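Dihydropyrimidinase (Brevibacillus agri, PDB 3SFW) catalyses the hydrolytic ring opening of dihydropyrimidines at a two-zinc centre bridged by a carboxylated lysine, as a member of the amidohydrolase family. Local coordinates at residues Ile105-Trp108 / His109-Arg113; Asn130-Val133 / Leu134-Glu138; Thr169-Arg172 / Ala173-Gly177; Thr221-Ala224 / Ile225-Ala229; Ser369-Val372 / Ala373-Phe376. All coordinates share one frame; numbering follows the deposited sequence.

Contact 1: Ile105-Trp108 / His109-Arg113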
# COMPACT_ATOMS: atom_id res chain seq x y z
N ILE A 105 -17.20 -37.26 10.04
CA ILE A 105 -15.88 -37.88 10.16
C ILE A 105 -15.90 -39.41 9.98
O ILE A 105 -15.07 -40.00 9.25
CB ILE A 105 -15.19 -37.47 11.53
CG1 ILE A 105 -15.02 -35.94 11.56
CG2 ILE A 105 -13.89 -38.29 11.77
CD1 ILE A 105 -14.72 -35.38 13.00
N ALA A 106 -16.90 -40.06 10.57
CA ALA A 106 -17.02 -41.52 10.38
C ALA A 106 -17.29 -41.90 8.91
O ALA A 106 -16.71 -42.88 8.38
CB ALA A 106 -18.14 -42.08 11.32
N THR A 107 -18.12 -41.10 8.26
CA THR A 107 -18.41 -41.28 6.84
C THR A 107 -17.16 -41.18 5.97
O THR A 107 -16.91 -42.05 5.08
CB THR A 107 -19.45 -40.27 6.38
OG1 THR A 107 -20.67 -40.55 7.08
CG2 THR A 107 -19.70 -40.41 4.85
N TRP A 108 -16.33 -40.18 6.26
CA TRP A 108 -15.05 -40.05 5.56
C TRP A 108 -14.04 -41.17 5.82
O TRP A 108 -13.36 -41.61 4.90
CB TRP A 108 -14.44 -38.64 5.76
CG TRP A 108 -14.56 -37.77 4.56
CD1 TRP A 108 -13.53 -37.41 3.71
CD2 TRP A 108 -15.76 -37.23 3.99
NE1 TRP A 108 -14.04 -36.72 2.63
CE2 TRP A 108 -15.39 -36.56 2.79
CE3 TRP A 108 -17.13 -37.28 4.35
CZ2 TRP A 108 -16.33 -35.95 1.94
CZ3 TRP A 108 -18.08 -36.60 3.53
CH2 TRP A 108 -17.66 -35.93 2.35
N HIS A 109 -13.94 -41.66 7.07
CA HIS A 109 -13.08 -42.81 7.33
C HIS A 109 -13.57 -44.01 6.50
O HIS A 109 -12.75 -44.76 5.96
CB HIS A 109 -13.09 -43.15 8.82
CG HIS A 109 -12.11 -42.34 9.62
ND1 HIS A 109 -10.74 -42.53 9.54
CD2 HIS A 109 -12.29 -41.25 10.42
CE1 HIS A 109 -10.14 -41.68 10.36
NE2 HIS A 109 -11.05 -40.88 10.88
N GLU A 110 -14.88 -44.14 6.36
CA GLU A 110 -15.43 -45.30 5.61
C GLU A 110 -15.17 -45.15 4.08
O GLU A 110 -14.80 -46.12 3.43
CB GLU A 110 -16.91 -45.53 5.93
CG GLU A 110 -17.60 -46.69 5.18
CD GLU A 110 -16.97 -48.07 5.44
OE1 GLU A 110 -17.22 -49.00 4.63
OE2 GLU A 110 -16.25 -48.24 6.45
N LYS A 111 -15.06 -43.90 3.58
CA LYS A 111 -14.64 -43.69 2.19
C LYS A 111 -13.20 -44.18 1.98
O LYS A 111 -12.86 -44.68 0.90
CB LYS A 111 -14.72 -42.20 1.77
CG LYS A 111 -16.07 -41.61 1.73
CD LYS A 111 -15.96 -40.10 1.32
CE LYS A 111 -17.32 -39.43 1.32
NZ LYS A 111 -18.22 -40.03 0.25
N ALA A 112 -12.33 -43.96 2.96
CA ALA A 112 -10.92 -44.24 2.77
C ALA A 112 -10.47 -45.65 3.20
O ALA A 112 -9.51 -46.21 2.66
CB ALA A 112 -10.08 -43.17 3.47
N ARG A 113 -11.18 -46.24 4.15
CA ARG A 113 -10.62 -47.41 4.85
C ARG A 113 -10.57 -48.61 3.88
O ARG A 113 -11.52 -48.86 3.14
CB ARG A 113 -11.46 -47.71 6.10
CG ARG A 113 -11.27 -49.11 6.74
CD ARG A 113 -12.29 -49.31 7.88
NE ARG A 113 -12.11 -48.33 8.96
CZ ARG A 113 -12.97 -47.34 9.27
NH1 ARG A 113 -14.11 -47.16 8.59
NH2 ARG A 113 -12.68 -46.53 10.29
O HOH W 1 -16.23 -45.06 9.83

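Contact 2: Asn130-Val133 / Leu134-Glu138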
# COMPACT_ATOMS: atom_id res chain seq x y z
N ASN A 130 -22.80 -23.17 15.79
CA ASN A 130 -23.69 -23.27 16.95
C ASN A 130 -22.95 -23.89 18.15
O ASN A 130 -21.85 -24.43 18.02
CB ASN A 130 -24.99 -24.03 16.60
CG ASN A 130 -24.75 -25.50 16.23
OD1 ASN A 130 -25.08 -25.93 15.13
ND2 ASN A 130 -24.26 -26.27 17.18
N ASP A 131 -23.46 -23.67 19.36
CA ASP A 131 -22.72 -24.07 20.55
C ASP A 131 -22.37 -25.56 20.59
O ASP A 131 -21.33 -25.96 21.14
CB ASP A 131 -23.50 -23.69 21.82
CG ASP A 131 -23.48 -22.20 22.11
OD1 ASP A 131 -22.76 -21.43 21.42
OD2 ASP A 131 -24.16 -21.79 23.07
N HIS A 132 -23.24 -26.41 20.07
CA HIS A 132 -22.98 -27.84 20.06
C HIS A 132 -21.76 -28.16 19.18
O HIS A 132 -20.92 -28.98 19.52
CB HIS A 132 -24.21 -28.60 19.54
CG HIS A 132 -24.11 -30.09 19.68
ND1 HIS A 132 -24.84 -30.81 20.60
CD2 HIS A 132 -23.37 -31.00 18.99
CE1 HIS A 132 -24.53 -32.10 20.49
NE2 HIS A 132 -23.65 -32.24 19.52
N VAL A 133 -21.74 -27.56 17.99
CA VAL A 133 -20.60 -27.69 17.10
C VAL A 133 -19.31 -27.23 17.79
O VAL A 133 -18.26 -27.89 17.71
CB VAL A 133 -20.84 -26.87 15.81
CG1 VAL A 133 -19.50 -26.61 15.05
CG2 VAL A 133 -21.88 -27.61 14.93
N LEU A 134 -19.37 -26.09 18.44
CA LEU A 134 -18.18 -25.55 19.08
C LEU A 134 -17.68 -26.52 20.16
O LEU A 134 -16.48 -26.76 20.31
CB LEU A 134 -18.49 -24.17 19.66
CG LEU A 134 -18.75 -23.09 18.59
CD1 LEU A 134 -18.97 -21.78 19.34
CD2 LEU A 134 -17.56 -22.93 17.62
N GLU A 135 -18.62 -27.13 20.89
CA GLU A 135 -18.25 -28.09 21.93
C GLU A 135 -17.62 -29.33 21.32
O GLU A 135 -16.59 -29.84 21.80
CB GLU A 135 -19.46 -28.49 22.81
CG GLU A 135 -20.13 -27.28 23.50
CD GLU A 135 -20.33 -27.45 25.02
OE1 GLU A 135 -20.61 -26.42 25.70
OE2 GLU A 135 -20.26 -28.61 25.53
N GLU A 136 -18.20 -29.78 20.21
CA GLU A 136 -17.75 -30.97 19.52
C GLU A 136 -16.33 -30.85 18.99
O GLU A 136 -15.61 -31.85 18.87
CB GLU A 136 -18.69 -31.27 18.36
CG GLU A 136 -18.77 -32.68 18.05
CD GLU A 136 -19.80 -33.08 17.00
OE1 GLU A 136 -20.62 -32.29 16.49
OE2 GLU A 136 -19.69 -34.23 16.64
N LEU A 137 -15.93 -29.62 18.64
CA LEU A 137 -14.60 -29.42 18.03
C LEU A 137 -13.45 -29.82 18.95
O LEU A 137 -12.36 -30.13 18.50
CB LEU A 137 -14.44 -27.96 17.56
CG LEU A 137 -15.20 -27.65 16.26
CD1 LEU A 137 -15.15 -26.15 16.00
CD2 LEU A 137 -14.54 -28.45 15.11
N GLU A 138 -13.69 -29.81 20.27
CA GLU A 138 -12.60 -30.19 21.18
C GLU A 138 -12.05 -31.59 20.95
O GLU A 138 -10.84 -31.78 20.72
CB GLU A 138 -12.97 -29.96 22.66
CG GLU A 138 -11.77 -30.19 23.57
CD GLU A 138 -12.10 -29.89 25.02
OE1 GLU A 138 -13.17 -30.35 25.50
OE2 GLU A 138 -11.33 -29.15 25.65

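Contact 3: Thr169-Arg172 / Ala173-Gly177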
# COMPACT_ATOMS: atom_id res chain seq x y z
N THR A 169 -15.61 -19.58 14.44
CA THR A 169 -14.76 -20.73 14.16
C THR A 169 -13.30 -20.33 14.39
O THR A 169 -12.51 -21.09 14.99
CB THR A 169 -14.97 -21.26 12.76
OG1 THR A 169 -16.32 -21.68 12.62
CG2 THR A 169 -14.02 -22.44 12.44
N LEU A 170 -12.97 -19.11 14.00
CA LEU A 170 -11.57 -18.61 14.20
C LEU A 170 -11.23 -18.46 15.69
O LEU A 170 -10.14 -18.86 16.12
CB LEU A 170 -11.36 -17.25 13.50
CG LEU A 170 -11.22 -17.35 11.96
CD1 LEU A 170 -11.62 -15.96 11.34
CD2 LEU A 170 -9.77 -17.76 11.58
N ILE A 171 -12.20 -17.98 16.46
CA ILE A 171 -12.00 -17.84 17.91
C ILE A 171 -11.80 -19.19 18.56
O ILE A 171 -10.88 -19.39 19.36
CB ILE A 171 -13.16 -17.09 18.57
CG1 ILE A 171 -13.10 -15.62 18.12
CG2 ILE A 171 -13.05 -17.12 20.09
CD1 ILE A 171 -14.23 -14.84 18.49
N ARG A 172 -12.67 -20.11 18.21
CA ARG A 172 -12.58 -21.47 18.77
C ARG A 172 -11.31 -22.16 18.31
O ARG A 172 -10.69 -22.90 19.07
CB ARG A 172 -13.81 -22.25 18.34
CG ARG A 172 -13.84 -23.69 18.94
CD ARG A 172 -13.79 -23.65 20.50
NE ARG A 172 -14.30 -24.91 21.07
CZ ARG A 172 -13.94 -25.43 22.25
NH1 ARG A 172 -14.43 -26.62 22.63
NH2 ARG A 172 -13.07 -24.81 23.05
N ALA A 173 -10.97 -22.01 17.03
CA ALA A 173 -9.72 -22.57 16.51
C ALA A 173 -8.49 -22.05 17.24
O ALA A 173 -7.54 -22.81 17.47
CB ALA A 173 -9.60 -22.31 14.96
N LYS A 174 -8.45 -20.76 17.53
CA LYS A 174 -7.32 -20.23 18.29
C LYS A 174 -7.25 -20.92 19.66
O LYS A 174 -6.17 -21.29 20.11
CB LYS A 174 -7.41 -18.73 18.49
CG LYS A 174 -6.13 -18.23 19.21
CD LYS A 174 -6.35 -17.01 20.04
CE LYS A 174 -5.02 -16.56 20.74
NZ LYS A 174 -3.84 -16.57 19.80
N GLU A 175 -8.41 -21.11 20.29
CA GLU A 175 -8.43 -21.75 21.62
C GLU A 175 -7.86 -23.18 21.54
O GLU A 175 -7.22 -23.63 22.48
CB GLU A 175 -9.86 -21.87 22.15
CG GLU A 175 -10.57 -20.59 22.52
CD GLU A 175 -12.02 -20.83 22.96
OE1 GLU A 175 -12.80 -19.85 22.98
OE2 GLU A 175 -12.41 -22.01 23.19
N LEU A 176 -8.18 -23.90 20.45
CA LEU A 176 -7.92 -25.34 20.38
C LEU A 176 -6.64 -25.67 19.64
O LEU A 176 -6.12 -26.79 19.76
CB LEU A 176 -9.08 -26.08 19.68
CG LEU A 176 -10.43 -26.04 20.45
CD1 LEU A 176 -11.51 -26.66 19.53
CD2 LEU A 176 -10.33 -26.86 21.74
N GLY A 177 -6.05 -24.66 19.00
CA GLY A 177 -4.88 -24.90 18.18
C GLY A 177 -5.20 -25.48 16.80
O GLY A 177 -4.49 -26.36 16.31

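Contact 4: Thr221-Ala224 / Ile225-Ala229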
# COMPACT_ATOMS: atom_id res chain seq x y z
N THR A 221 -11.11 -12.67 0.61
CA THR A 221 -9.77 -12.88 1.22
C THR A 221 -9.55 -11.82 2.28
O THR A 221 -9.11 -12.12 3.41
CB THR A 221 -8.65 -12.82 0.12
OG1 THR A 221 -8.91 -13.87 -0.83
CG2 THR A 221 -7.29 -13.01 0.76
N GLY A 222 -9.77 -10.55 1.93
CA GLY A 222 -9.56 -9.48 2.92
C GLY A 222 -10.45 -9.61 4.16
O GLY A 222 -10.04 -9.26 5.27
N ARG A 223 -11.69 -10.03 3.93
CA ARG A 223 -12.65 -10.22 5.03
C ARG A 223 -12.16 -11.33 5.95
O ARG A 223 -12.16 -11.18 7.18
CB ARG A 223 -14.04 -10.52 4.49
CG ARG A 223 -15.08 -10.84 5.59
CD ARG A 223 -16.49 -10.48 5.07
NE ARG A 223 -16.66 -10.81 3.65
CZ ARG A 223 -17.18 -11.94 3.18
NH1 ARG A 223 -17.17 -12.17 1.87
NH2 ARG A 223 -17.80 -12.79 4.02
N ALA A 224 -11.73 -12.45 5.36
CA ALA A 224 -11.27 -13.56 6.22
C ALA A 224 -10.02 -13.11 7.00
O ALA A 224 -9.86 -13.43 8.20
CB ALA A 224 -10.97 -14.78 5.36
N ILE A 225 -9.18 -12.29 6.37
CA ILE A 225 -7.96 -11.82 7.02
C ILE A 225 -8.29 -10.88 8.19
O ILE A 225 -7.75 -11.03 9.28
CB ILE A 225 -7.05 -11.08 6.00
CG1 ILE A 225 -6.30 -12.10 5.17
CG2 ILE A 225 -6.12 -10.08 6.75
CD1 ILE A 225 -5.65 -11.52 3.92
N ALA A 226 -9.25 -9.98 8.00
CA ALA A 226 -9.63 -9.05 9.06
C ALA A 226 -10.21 -9.80 10.27
O ALA A 226 -9.88 -9.48 11.44
CB ALA A 226 -10.68 -8.04 8.54
N LEU A 227 -11.05 -10.79 10.01
CA LEU A 227 -11.68 -11.53 11.10
C LEU A 227 -10.62 -12.37 11.81
O LEU A 227 -10.65 -12.50 13.03
CB LEU A 227 -12.77 -12.46 10.51
CG LEU A 227 -14.20 -11.89 10.54
CD1 LEU A 227 -14.27 -10.49 9.91
CD2 LEU A 227 -15.13 -12.85 9.83
N THR A 228 -9.64 -12.87 11.06
CA THR A 228 -8.51 -13.58 11.67
C THR A 228 -7.71 -12.66 12.61
O THR A 228 -7.40 -13.05 13.72
CB THR A 228 -7.55 -14.21 10.62
OG1 THR A 228 -8.29 -15.16 9.85
CG2 THR A 228 -6.39 -14.91 11.29
N ALA A 229 -7.36 -11.44 12.16
CA ALA A 229 -6.67 -10.50 13.04
C ALA A 229 -7.50 -10.17 14.30
O ALA A 229 -6.95 -10.13 15.38
CB ALA A 229 -6.36 -9.19 12.25

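Contact 5: Ser369-Val372 / Ala373-Phe376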
# COMPACT_ATOMS: atom_id res chain seq x y z
N SER A 369 5.74 -30.16 -0.16
CA SER A 369 5.90 -31.21 0.83
C SER A 369 6.16 -30.66 2.25
O SER A 369 5.30 -30.77 3.16
CB SER A 369 7.03 -32.14 0.40
OG SER A 369 7.09 -33.23 1.25
N THR A 370 7.31 -30.04 2.45
CA THR A 370 7.73 -29.77 3.85
C THR A 370 6.88 -28.70 4.53
O THR A 370 6.40 -28.90 5.67
CB THR A 370 9.19 -29.30 3.86
OG1 THR A 370 10.00 -30.21 3.09
CG2 THR A 370 9.72 -29.15 5.33
N LYS A 371 6.64 -27.58 3.85
CA LYS A 371 5.82 -26.51 4.46
C LYS A 371 4.34 -26.97 4.64
O LYS A 371 3.62 -26.53 5.55
CB LYS A 371 5.93 -25.20 3.65
CG LYS A 371 5.48 -23.95 4.41
CD LYS A 371 6.26 -23.80 5.77
CE LYS A 371 7.77 -23.77 5.69
NZ LYS A 371 8.25 -22.77 4.68
N VAL A 372 3.91 -27.86 3.76
CA VAL A 372 2.57 -28.43 3.89
C VAL A 372 2.52 -29.30 5.16
O VAL A 372 1.62 -29.15 5.97
CB VAL A 372 2.27 -29.37 2.69
CG1 VAL A 372 0.87 -30.04 2.88
CG2 VAL A 372 2.32 -28.60 1.33
N ALA A 373 3.54 -30.14 5.40
CA ALA A 373 3.53 -30.96 6.63
C ALA A 373 3.52 -30.07 7.87
O ALA A 373 2.84 -30.35 8.85
CB ALA A 373 4.78 -31.91 6.68
N LYS A 374 4.29 -29.00 7.83
CA LYS A 374 4.42 -28.14 8.98
C LYS A 374 3.09 -27.37 9.31
O LYS A 374 2.63 -27.36 10.46
CB LYS A 374 5.57 -27.16 8.72
CG LYS A 374 6.95 -27.86 8.87
CD LYS A 374 8.05 -26.97 8.37
CE LYS A 374 9.43 -27.61 8.74
NZ LYS A 374 10.43 -26.60 8.33
N LEU A 375 2.44 -26.85 8.28
CA LEU A 375 1.21 -26.09 8.51
C LEU A 375 0.07 -27.02 8.92
O LEU A 375 -0.86 -26.58 9.56
CB LEU A 375 0.79 -25.33 7.23
CG LEU A 375 1.69 -24.11 6.99
CD1 LEU A 375 1.41 -23.46 5.57
CD2 LEU A 375 1.46 -23.09 8.12
N PHE A 376 0.13 -28.28 8.47
CA PHE A 376 -0.96 -29.24 8.73
C PHE A 376 -0.63 -30.30 9.78
O PHE A 376 -1.40 -31.24 9.99
CB PHE A 376 -1.41 -29.86 7.39
CG PHE A 376 -2.18 -28.86 6.55
CD1 PHE A 376 -3.44 -28.45 6.95
CD2 PHE A 376 -1.56 -28.21 5.47
CE1 PHE A 376 -4.14 -27.45 6.24
CE2 PHE A 376 -2.27 -27.27 4.71
CZ PHE A 376 -3.52 -26.82 5.14

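Contact 1: Ile105-Trp108 / His109-Arg113
Ile105 and His109 open a continuous run of i to i+4 backbone bonds, His109 N to Ile105 O at 3.0 Å followed by Glu110 N to Ala106 O, Lys111 N to Thr107 O and Ala112 N to Trp108 O, down the last turns of helix 101-112. The main side-chain contact is three residues apart, where Lys111 lies beside Trp108 and lays its CE over one face of the indole. That carbon sits 3.4 Å from the centroid of the Trp108 six-membered ring, almost on the ring normal, a CH-pi contact. With CG beside its own backbone N (chi1 -65°) and the chain straight as far as CE, the lysine bends only at its last torsion. NZ thus stays above the same ring, 4.7 Å from its centroid, as a cation-pi pair, and also forms a salt bridge with Asp62. The indole is fixed at its other end by NE1, bonded to Asp91. One turn away, Ile105 CG2 meets the edge of the His109 imidazole in its plane, 3.6 Å from CD2. On the exposed side Arg113 NH1 reaches Glu110 OE2 at 3.2 Å in a salt bridge close to the guanidinium plane, and a water links the same NH1 to Ala106 O. The helix is the crossover of a beta-alpha-beta unit between strands 86-93 and 119-124: Trp108 and His109 both meet Phe122 edge-to-face, Ile105 rests on Leu124 and Ala112 on Tyr120, while Lys111 and Ala112 pack on Phe74 of helix 74-83.

Contact 2: Asn130-Val133 / Leu134-Glu138
Leu134 N donates to Asn130 O at 3.0 Å, the first of four i to i+4 bonds that engage the carbonyls of residues 130-133. Asp131 O takes Glu135 N, His132 O takes Glu136 N at 2.9 Å, and Val133 O takes Leu137 N in the most bent of the four (136°). Asn130 holds the N-cap position, so the sequence Asn130-Glu138 is the opening of helix 131-142, which belongs to the alpha-helical layer of the amidohydrolase domain. Glu136 has the main polar side chain of the contact. Its carboxylate is satisfied by backbone amides at the start of another helix, OE1 by Leu101 N and OE2 by His102 N, and its negative charge, at the N-terminal end of helix 101-112, would probably interact favourably with the helix dipole. Within its own helix Glu136 crosses His132, the carboxylate and imidazole planes nearly perpendicular (88°). Glu135 CG, set beside its backbone N by chi1 (-58°), is modelled unusually close to Asp131 O, a doubtful detail. The apolar flank is looser: Val133 CG1 stands 4.5 Å from Leu137 CD1, and both side chains rest on Leu101. Leu134 CG comes to 3.4 Å from Asn130 O. Leu137 also packs against Arg172 and Leu176 of helix 163-176, and the carbonyl O of Leu134 accepts from Arg172 NE.

Contact 3: Thr169-Arg172 / Ala173-Gly177
Arg172 reaches forward along the last turn of helix 163-176, one of the outer helices of the amidohydrolase TIM-barrel-type domain, and meets Glu175 and Leu176. The tight part lies on Leu176, whose CD1 sits over one face of the guanidinium, 3.6 Å from NE, while CD2 lies near NH2. CG of Arg172 is trans to the backbone N (chi1 -178°) and the chain kinks at chi2, which brings the guanidinium across this leucine. Ala173 is also close, its CB 3.2 Å from Thr169 O on the buried side, facing Val180. The exposed side is Glu175, whose extended chain crosses the arginine at about a right angle. Ile171 forms a separate, partly covered edge, its CG2 a looser 4.0 Å from Glu175 OE1 and its side chain also on Tyr192 of a second subunit. Swapping Arg172 for an alanine would probably leave Glu175 without its charged mate, Leu134 O without its arginine donor, and one side of Leu176 without the guanidinium against it. Gly177 is the first residue past the helix. Arg172 NH2 donates to Glu175 OE2 at 2.9 Å, a salt bridge tilted 18° from the guanidinium plane.

Contact 4: Thr221-Ala224 / Ile225-Ala229
Thr221 and Ile225 lie side by side and point the same way, one turn apart on helix 214-230 of the TIM-barrel-type amidohydrolase domain, with Thr221 CG2 against Ile225 CD1 at 3.9 Å. The methyl of the threonine is anti to its backbone N, which turns it to the isoleucine and sends OG1 back to Glu217 O. Ile225 CG1 also covers Thr221 O at 3.3 Å, the same oxygen that accepts Ile225 N. Thr228 has the same chi1 (-61°), and its hydroxyl likewise turns back up the helix to donate to Ala224 O at 2.9 Å. That carbonyl oxygen is gripped twice, since Thr228 N also donates to it, and the two donors approach from opposite faces of its plane, the hydroxyl 37° out of it. The buried hydroxyl is thereby satisfied within its own helix. Leu227 is set apart from these, its CD1 3.5 Å from Arg223 O, while the guanidinium of Arg223 forms salt bridges with Glu219 and Asp163. Thr221 and Ile225 pack on Ile249 of helix 243-254, Ala224, Ile225 and Thr228 on Leu235 of strand 234-237 in the parallel sheet, and Leu227 on helix 163-176 and on Val189 of a second subunit.

Contact 5: Ser369-Val372 / Ala373-Phe376
Ser369 and Ala373 begin four successive i to i+4 backbone bonds, Ala373 N to Ser369 O at 2.9 Å, then Lys374 N to Thr370 O, Leu375 N to Lys371 O and Phe376 N to Val372 O, through the last turns of helix 361-376 of the TIM-barrel-type domain. Thr370 and Lys374 run alongside each other: the threonine CG2 meets CE of the lysine at 3.8 Å, and the lysine CG lies 3.4 Å from Thr370 O. Lys374 is fully extended beyond CG, whereas Lys371, with CG opposite its backbone N (chi1 -162°), coils through three bends, so that the two chains cross and their NZ atoms stay 5.7 Å apart. On the buried face Val372 CG1 touches the Phe376 ring at CD2, 4.0 Å away, and Val372 O lies at the edge of that ring, 3.4 Å from CD2. The ring also meets Tyr236 edge-to-face and rests on Pro57 of strand 49-59; the Phe376 side chain lies about 11 Å from a zinc ion, and Val372 packs on Thr311 of strand 311-312. Putting an alanine at Lys374 would probably leave the Thr370 methyl without the aliphatic chain beside it and deprive Phe379 of its cation-pi partner. Lys371 NZ is paired with Asp366, while Lys374 has a cation-pi contact with Phe379 and a weak NZ bond to Ser14 O of a third subunit; these separate partners probably ease the repulsion.

In the fold
All five contacts are local, along about two turns of a helix in the amidohydrolase domain, but they differ in depth. Contacts 4 and 5 are buried, contacts 1 and 3 partly so, and contact 2 lies at the surface. Contacts 2 and 3 touch, because successive helices 131-142 and 163-176 are joined by the Arg172 to Leu134 bond. Contact 3 in turn meets contact 4 through Leu170 on Leu227 and Thr228. Contacts 1 and 5 touch none of the others. Exposed flanks carry charge in contacts 1 and 3; contact 2 spends a carboxylate on the amides of a neighbouring helix, contact 4 uses methyl packing and a backbone-bonded hydroxyl, and contact 5 joins an apolar face to a lysine edge.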